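PDB 3ISL: (S)-ureidoglycine--glyoxylate transaminase from Bacillus subtilis, which catalyses the pyridoxal phosphate-dependent transfer of the amino group of (S)-ureidoglycine to glyoxylate, giving oxalurate and glycine in purine catabolism. Local coordinates for residues A[280-283]-A[284-287]. Numbering follows the deposited sequence.
Sequences VRLV and LEEG
Val280 to Val283 offer their carbonyl oxygens one after another to the backbone amides of Leu284 to Gly287, and these four i to i+4 bonds make up the last turn of the alpha-helix 270-286 of this class-V aminotransferase. The first, Leu284 N to Val280 O, is close to straight at 167°, whereas the last, Gly287 N to Val283 O, is bent to 145°. Gly287 then leaves the helix with a positive phi, a conformation that calls for glycine, and occupies the N-cap position of the following helix 288-308.

An i to i+4 salt bridge joins Arg281 and Glu285 on this turn. Arg281 NH1 lies 3.0 Å from Glu285 OE2; the carboxylate oxygen sits in the guanidinium plane, at its edge, yet is itself approached from above the carboxylate plane, the two groups being turned 66° apart. The arginine sets out with CG anti to the backbone N and bends at chi3, which brings NH1 round to the carboxylate, while Arg281 CG itself rests 3.5 Å from the same Glu285 OE2. NH2 takes a second acid, Glu278, and Leu282 CD2 lies over one face of the guanidinium, toward its rim. With an alanine in place of Arg281, the carboxylates of Glu278 and Glu285 would probably be left without the cation that joins them.

Leu284 shares Met52 of helix 40-56 with Val280 and Arg281, while Glu286 forms salt bridges with Arg291 and Arg294 of helix 288-308. Val280 and Leu284 point the same way one turn apart, CG1 of the valine 4.1 Å from CD2 of the leucine.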
loop_
_atom_site.group_PDB
_atom_site.type_symbol
_atom_site.label_atom_id
_atom_site.label_comp_id
_atom_site.label_asym_id
_atom_site.label_seq_id
_atom_site.Cartn_x
_atom_site.Cartn_y
_atom_site.Cartn_z
ATOM N N VAL A 280 9.741 -7.012 12.105
ATOM C CA VAL A 280 10.487 -8.242 11.928
ATOM C C VAL A 280 11.706 -8.282 12.868
ATOM O O VAL A 280 12.060 -9.327 13.427
ATOM C CB VAL A 280 10.944 -8.425 10.477
ATOM C CG1 VAL A 280 11.411 -9.814 10.304
ATOM C CG2 VAL A 280 9.700 -8.216 9.595
ATOM N N ARG A 281 12.339 -7.153 13.103
ATOM C CA ARG A 281 13.472 -7.271 14.057
ATOM C C ARG A 281 12.968 -7.793 15.424
ATOM O O ARG A 281 13.673 -8.530 16.072
ATOM C CB ARG A 281 14.206 -5.933 14.229
ATOM C CG ARG A 281 15.139 -5.842 15.417
ATOM C CD ARG A 281 15.808 -4.508 15.485
ATOM N NE ARG A 281 14.924 -3.400 15.860
ATOM C CZ ARG A 281 14.623 -3.043 17.109
ATOM N NH1 ARG A 281 15.026 -3.750 18.172
ATOM N NH2 ARG A 281 13.859 -1.980 17.280
ATOM N N LEU A 282 11.783 -7.356 15.870
ATOM C CA LEU A 282 11.243 -7.772 17.158
ATOM C C LEU A 282 10.884 -9.217 17.178
ATOM O O LEU A 282 11.084 -9.899 18.225
ATOM C CB LEU A 282 10.040 -6.952 17.630
ATOM C CG LEU A 282 10.310 -5.463 17.830
ATOM C CD1 LEU A 282 9.103 -4.756 18.478
ATOM C CD2 LEU A 282 11.575 -5.149 18.608
ATOM N N VAL A 283 10.364 -9.717 16.063
ATOM C CA VAL A 283 10.130 -11.162 16.049
ATOM C C VAL A 283 11.401 -11.977 16.201
ATOM O O VAL A 283 11.448 -12.929 16.941
ATOM C CB VAL A 283 9.119 -11.699 14.975
ATOM C CG1 VAL A 283 8.332 -10.662 14.279
ATOM C CG2 VAL A 283 9.494 -13.086 14.251
ATOM N N LEU A 284 12.423 -11.561 15.513
ATOM C CA LEU A 284 13.690 -12.268 15.550
ATOM C C LEU A 284 14.389 -12.111 16.897
ATOM O O LEU A 284 15.161 -12.957 17.250
ATOM C CB LEU A 284 14.566 -11.751 14.395
ATOM C CG LEU A 284 14.566 -12.528 13.065
ATOM C CD1 LEU A 284 13.566 -13.760 12.793
ATOM C CD2 LEU A 284 14.687 -11.656 11.896
ATOM N N GLU A 285 14.149 -11.016 17.636
ATOM C CA GLU A 285 14.765 -10.863 18.927
ATOM C C GLU A 285 14.096 -11.786 19.915
ATOM O O GLU A 285 14.769 -12.334 20.783
ATOM C CB GLU A 285 14.749 -9.437 19.449
ATOM C CG GLU A 285 15.496 -8.451 18.526
ATOM C CD GLU A 285 15.669 -7.032 19.114
ATOM O OE1 GLU A 285 14.961 -6.710 20.095
ATOM O OE2 GLU A 285 16.549 -6.256 18.592
ATOM N N GLU A 286 12.771 -11.946 19.776
ATOM C CA GLU A 286 12.050 -12.911 20.544
ATOM C C GLU A 286 12.552 -14.338 20.269
ATOM O O GLU A 286 12.784 -15.145 21.203
ATOM C CB GLU A 286 10.530 -12.790 20.313
ATOM C CG GLU A 286 9.743 -13.737 21.315
ATOM C CD GLU A 286 8.229 -13.562 21.294
ATOM O OE1 GLU A 286 7.727 -12.805 20.431
ATOM O OE2 GLU A 286 7.493 -14.153 22.165
ATOM N N GLY A 287 12.775 -14.657 18.996
ATOM C CA GLY A 287 13.085 -16.024 18.668
ATOM C C GLY A 287 11.821 -16.631 18.090
ATOM O O GLY A 287 10.735 -16.621 18.746
#